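Local coordinates for intracellular protease/amidase (Salmonella enterica subsp. enterica serovar Typhimurium, PDB 4K2H), which binds zinc and may act as a peptidase of the DJ-1/PfpI family, although its physiological role is unknown, at residues 64-69 against 96-101; 100-105 against 148-153. The protein carries 1 engineered substitution. All coordinates share one frame; numbering follows the deposited sequence.

Overall arrangement
Both contacts lie along strand 101-104 of the parallel sheet in this DJ-1/PfpI family fold, their centres about 11 Å apart, and share Lys100 and Leu101. Along the chain, 64-69 leads into strand 69-72; helices 76-83 and 86-97 follow, 96-101 returns the chain to the sheet, and 148-153 comes last, after helix 108-114. Strand 101-104 meets strand 69-72 along one edge, where contact 1 marks the start of the pairing, and strand 150-153 along the other, in contact 2. Asp96 of contact 1 also receives a probable hydrogen bond from Asn149 of contact 2. Contact 1 is partly buried and away from the zinc; contact 2 runs inward to Ile105, whose side chain is about 11 Å from a bound zinc ion.

Contact 1: residues 64-69 against 96-101; sequences QALFDA and DAAGKL
Asp68 and Leu101 make the first backbone bond between two neighbouring parallel strands, 69-72 and 101-104, at the close of a beta-alpha-beta crossover through helices 76-83 and 86-97. Leu101 N donates to Asp68 O at 3.0 Å with an N-H...O angle of 162°. One residue on, Ala69 CA approaches Leu101 O at 3.3 Å. Their CB atoms lie on the same sheet face, where both side chains touch Leu166 of helix 159-171; the small methyl of Ala69 suits this buried place. Before this pairing, helix 86-97 ends in a Schellman motif: Gly99 N binds Asp96 O and Lys100 N binds His95 O, with Gly99 supplying the positive phi the turn needs. The carboxylate of Asp68 divides its work. OD2 accepts the backbone N of Lys6, while OD1 and Lys100 NZ, too far apart for a salt bridge, are joined by a water that donates to OD1 at 2.6 Å and accepts from NZ at 2.9 Å. The long lysine suits this place because its methylenes also make contacts on the way: CG lies against Phe67 O, and a bend at chi2 (-45°) turns CD out of the extended line. Phe67 N is hydrogen-bonded to His95 NE2, which ties the incoming loop to helix 86-97. Leu66 crosses the lysine chain at about a right angle, its CG in apolar contact 3.8 Å from Lys100 CE.

Contact 2: residues 100-105 against 148-153; sequences KLICPI and GNLISG
Ile102 and Ile151 belong to strands that run 14° from parallel with axes 4.8 Å apart, joined by Ile102 N to Asn149 O (2.8 Å), Ile151 N to Ile102 O (2.9 Å) and Gly153 N to Pro104 O (2.9 Å). Pro104 has no N-H to offer Ile151 O; its ring CD stands 3.4 Å from that oxygen instead, and Cys103 CA is also close to it. At the start of the pairing Asn149 uses its side chain: CG stands between the backbone N and the carbonyl carbon (chi1 62°), and ND2 donates to Lys100 O at 2.6 Å. A primary amide suits this place because its two N-H groups can serve both Lys100 O and, probably, Asp96 OD1. In the alpha/beta sandwich of the DJ-1 fold, this pairing extends the central sheet beyond strand 101-104. On one face Leu150 crosses Pro104 at about a right angle, CD1 3.8 Å from Pro104 CD and also near Ile102 CB, with Leu113 of helix 108-114 packed on all three. The other face carries Leu101, Cys103 and Ile151; Cys103 SG lies 4.2 Å from Ile151 CB, while Leu166 and Phe162 of helix 159-171 cover the cysteine. Ser152 OG is hydrogen-bonded to Val125 N.

Contact 1: residues 64-69 against 96-101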
loop_
_atom_site.group_PDB
_atom_site.type_symbol
_atom_site.label_atom_id
_atom_site.label_comp_id
_atom_site.label_asym_id
_atom_site.label_seq_id
_atom_site.Cartn_x
_atom_site.Cartn_y
_atom_site.Cartn_z
ATOM N N GLN A 64 -16.724 -19.815 -12.226
ATOM C CA GLN A 64 -15.995 -20.857 -13.000
ATOM C C GLN A 64 -14.610 -20.409 -13.453
ATOM O O GLN A 64 -13.930 -21.154 -14.172
ATOM C CB GLN A 64 -16.790 -21.307 -14.246
ATOM C CG GLN A 64 -17.833 -22.375 -13.963
ATOM C CD GLN A 64 -18.991 -21.823 -13.154
ATOM O OE1 GLN A 64 -19.609 -20.838 -13.548
ATOM N NE2 GLN A 64 -19.288 -22.452 -12.017
ATOM N N ALA A 65 -14.211 -19.196 -13.070
ATOM C CA ALA A 65 -12.896 -18.682 -13.423
ATOM C C ALA A 65 -11.879 -19.317 -12.519
ATOM O O ALA A 65 -12.137 -19.553 -11.346
ATOM C CB ALA A 65 -12.836 -17.174 -13.269
ATOM N N LEU A 66 -10.713 -19.581 -13.072
ATOM C CA LEU A 66 -9.684 -20.276 -12.355
ATOM C C LEU A 66 -8.407 -19.475 -12.478
ATOM O O LEU A 66 -7.750 -19.469 -13.515
ATOM C CB LEU A 66 -9.532 -21.670 -12.948
ATOM C CG LEU A 66 -8.802 -22.686 -12.081
ATOM C CD1 LEU A 66 -9.482 -22.845 -10.731
ATOM C CD2 LEU A 66 -8.738 -24.029 -12.807
ATOM N N PHE A 67 -8.093 -18.762 -11.412
ATOM C CA PHE A 67 -6.920 -17.930 -11.309
ATOM C C PHE A 67 -5.720 -18.787 -10.925
ATOM O O PHE A 67 -5.876 -19.857 -10.336
ATOM C CB PHE A 67 -7.163 -16.812 -10.241
ATOM C CG PHE A 67 -8.199 -15.815 -10.652
ATOM C CD1 PHE A 67 -7.837 -14.649 -11.306
ATOM C CD2 PHE A 67 -9.537 -16.065 -10.445
ATOM C CE1 PHE A 67 -8.796 -13.749 -11.758
ATOM C CE2 PHE A 67 -10.501 -15.145 -10.843
ATOM C CZ PHE A 67 -10.130 -13.998 -11.516
ATOM N N ASP A 68 -4.528 -18.292 -11.226
ATOM C CA ASP A 68 -3.293 -18.972 -10.862
ATOM C C ASP A 68 -2.958 -18.729 -9.407
ATOM O O ASP A 68 -2.248 -19.543 -8.785
ATOM C CB ASP A 68 -2.149 -18.508 -11.754
ATOM C CG ASP A 68 -2.396 -18.828 -13.220
ATOM O OD1 ASP A 68 -2.412 -20.026 -13.592
ATOM O OD2 ASP A 68 -2.608 -17.888 -13.999
ATOM N N ALA A 69 -3.437 -17.603 -8.872
ATOM C CA ALA A 69 -3.288 -17.329 -7.447
ATOM C C ALA A 69 -4.458 -16.566 -6.900
ATOM O O ALA A 69 -5.088 -15.773 -7.608
ATOM C CB ALA A 69 -2.022 -16.548 -7.176
ATOM N N ASP A 96 -7.878 -24.322 -4.363
ATOM C CA ASP A 96 -6.960 -25.119 -3.604
ATOM C C ASP A 96 -6.900 -26.529 -4.208
ATOM O O ASP A 96 -5.810 -27.054 -4.432
ATOM C CB ASP A 96 -7.352 -25.165 -2.134
ATOM C CG ASP A 96 -6.188 -25.504 -1.227
ATOM O OD1 ASP A 96 -5.063 -25.819 -1.706
ATOM O OD2 ASP A 96 -6.408 -25.448 -0.006
ATOM N N ALA A 97 -8.056 -27.095 -4.528
ATOM C CA ALA A 97 -8.118 -28.486 -4.979
ATOM C C ALA A 97 -7.535 -28.626 -6.390
ATOM O O ALA A 97 -7.136 -29.717 -6.784
ATOM C CB ALA A 97 -9.555 -28.994 -4.941
ATOM N N ALA A 98 -7.489 -27.522 -7.145
ATOM C CA ALA A 98 -6.867 -27.516 -8.466
ATOM C C ALA A 98 -5.377 -27.170 -8.409
ATOM O O ALA A 98 -4.792 -26.873 -9.417
ATOM C CB ALA A 98 -7.599 -26.547 -9.377
ATOM N N GLY A 99 -4.777 -27.177 -7.223
ATOM C CA GLY A 99 -3.367 -26.828 -7.049
ATOM C C GLY A 99 -2.998 -25.355 -7.261
ATOM O O GLY A 99 -1.817 -25.038 -7.368
ATOM N N LYS A 100 -3.968 -24.441 -7.355
ATOM C CA LYS A 100 -3.599 -23.021 -7.530
ATOM C C LYS A 100 -3.051 -22.453 -6.225
ATOM O O LYS A 100 -3.243 -23.040 -5.142
ATOM C CB LYS A 100 -4.766 -22.191 -8.020
ATOM C CG LYS A 100 -5.437 -22.770 -9.237
ATOM C CD LYS A 100 -4.408 -23.217 -10.267
ATOM C CE LYS A 100 -5.058 -23.448 -11.611
ATOM N NZ LYS A 100 -4.049 -23.879 -12.604
ATOM N N LEU A 101 -2.339 -21.334 -6.330
ATOM C CA LEU A 101 -1.735 -20.715 -5.145
ATOM C C LEU A 101 -2.773 -19.974 -4.251
ATOM O O LEU A 101 -3.559 -19.138 -4.704
ATOM C CB LEU A 101 -0.578 -19.780 -5.542
ATOM C CG LEU A 101 0.528 -20.364 -6.441
ATOM C CD1 LEU A 101 1.563 -19.305 -6.811
ATOM C CD2 LEU A 101 1.195 -21.561 -5.770
HETATM O O HOH W 1 -1.641 -22.249 -12.543
#

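Contact 2: residues 100-105 against 148-153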
loop_
_atom_site.group_PDB
_atom_site.type_symbol
_atom_site.label_atom_id
_atom_site.label_comp_id
_atom_site.label_asym_id
_atom_site.label_seq_id
_atom_site.Cartn_x
_atom_site.Cartn_y
_atom_site.Cartn_z
ATOM N N LYS A 100 -3.968 -24.441 -7.355
ATOM C CA LYS A 100 -3.599 -23.021 -7.530
ATOM C C LYS A 100 -3.051 -22.453 -6.225
ATOM O O LYS A 100 -3.243 -23.040 -5.142
ATOM C CB LYS A 100 -4.766 -22.191 -8.020
ATOM C CG LYS A 100 -5.437 -22.770 -9.237
ATOM C CD LYS A 100 -4.408 -23.217 -10.267
ATOM C CE LYS A 100 -5.058 -23.448 -11.611
ATOM N NZ LYS A 100 -4.049 -23.879 -12.604
ATOM N N LEU A 101 -2.339 -21.334 -6.330
ATOM C CA LEU A 101 -1.735 -20.715 -5.145
ATOM C C LEU A 101 -2.773 -19.974 -4.251
ATOM O O LEU A 101 -3.559 -19.138 -4.704
ATOM C CB LEU A 101 -0.578 -19.780 -5.542
ATOM C CG LEU A 101 0.528 -20.364 -6.441
ATOM C CD1 LEU A 101 1.563 -19.305 -6.811
ATOM C CD2 LEU A 101 1.195 -21.561 -5.770
ATOM N N ILE A 102 -2.756 -20.312 -2.969
ATOM C CA ILE A 102 -3.593 -19.662 -1.968
ATOM C C ILE A 102 -2.658 -18.871 -1.094
ATOM O O ILE A 102 -1.725 -19.426 -0.457
ATOM C CB ILE A 102 -4.330 -20.686 -1.115
ATOM C CG1 ILE A 102 -5.013 -21.720 -2.013
ATOM C CG2 ILE A 102 -5.280 -20.011 -0.144
ATOM C CD1 ILE A 102 -5.961 -21.129 -3.031
ATOM N N CYS A 103 -2.890 -17.572 -1.070
ATOM C CA CYS A 103 -1.916 -16.644 -0.549
ATOM C C CYS A 103 -2.533 -15.692 0.461
ATOM O O CYS A 103 -2.847 -14.524 0.128
ATOM C CB CYS A 103 -1.314 -15.853 -1.680
ATOM S SG CYS A 103 -0.788 -16.836 -3.081
ATOM N N PRO A 104 -2.673 -16.177 1.704
ATOM C CA PRO A 104 -3.101 -15.359 2.812
ATOM C C PRO A 104 -1.999 -14.565 3.445
ATOM O O PRO A 104 -0.840 -15.025 3.547
ATOM C CB PRO A 104 -3.614 -16.384 3.815
ATOM C CG PRO A 104 -2.709 -17.546 3.599
ATOM C CD PRO A 104 -2.600 -17.595 2.088
ATOM N N ILE A 105 -2.367 -13.369 3.896
ATOM C CA ILE A 105 -1.473 -12.555 4.655
ATOM C C ILE A 105 -2.073 -12.131 5.982
ATOM O O ILE A 105 -3.298 -11.899 6.120
ATOM C CB ILE A 105 -0.977 -11.356 3.825
ATOM C CG1 ILE A 105 -0.220 -10.365 4.713
ATOM C CG2 ILE A 105 -2.098 -10.625 3.133
ATOM C CD1 ILE A 105 1.025 -9.813 4.050
ATOM N N GLY A 148 3.759 -26.232 -0.454
ATOM C CA GLY A 148 2.954 -26.621 -1.604
ATOM C C GLY A 148 2.386 -25.387 -2.279
ATOM O O GLY A 148 3.124 -24.477 -2.617
ATOM N N ASN A 149 1.073 -25.339 -2.456
ATOM C CA ASN A 149 0.432 -24.206 -3.114
ATOM C C ASN A 149 -0.073 -23.114 -2.105
ATOM O O ASN A 149 -0.830 -22.218 -2.467
ATOM C CB ASN A 149 -0.701 -24.709 -4.009
ATOM C CG ASN A 149 -1.804 -25.421 -3.219
ATOM O OD1 ASN A 149 -1.508 -26.203 -2.301
ATOM N ND2 ASN A 149 -3.079 -25.145 -3.557
ATOM N N LEU A 150 0.372 -23.213 -0.853
ATOM C CA LEU A 150 0.015 -22.251 0.185
ATOM C C LEU A 150 1.215 -21.372 0.452
ATOM O O LEU A 150 2.282 -21.878 0.869
ATOM C CB LEU A 150 -0.377 -22.999 1.454
ATOM C CG LEU A 150 -0.885 -22.115 2.592
ATOM C CD1 LEU A 150 -2.192 -21.373 2.265
ATOM C CD2 LEU A 150 -1.050 -23.019 3.793
ATOM N N ILE A 151 1.071 -20.089 0.135
ATOM C CA ILE A 151 2.090 -19.077 0.378
ATOM C C ILE A 151 1.487 -18.041 1.336
ATOM O O ILE A 151 0.559 -17.304 0.969
ATOM C CB ILE A 151 2.514 -18.387 -0.948
ATOM C CG1 ILE A 151 3.043 -19.425 -1.936
ATOM C CG2 ILE A 151 3.563 -17.303 -0.710
ATOM C CD1 ILE A 151 3.715 -18.851 -3.166
ATOM N N SER A 152 1.997 -17.992 2.557
ATOM C CA SER A 152 1.463 -17.092 3.580
ATOM C C SER A 152 2.461 -16.021 3.940
ATOM O O SER A 152 3.662 -16.192 3.784
ATOM C CB SER A 152 1.030 -17.883 4.826
ATOM O OG SER A 152 2.077 -18.720 5.308
ATOM N N GLY A 153 1.947 -14.899 4.421
ATOM C CA GLY A 153 2.730 -13.704 4.709
ATOM C C GLY A 153 2.400 -13.348 6.134
ATOM O O GLY A 153 1.268 -13.473 6.543
#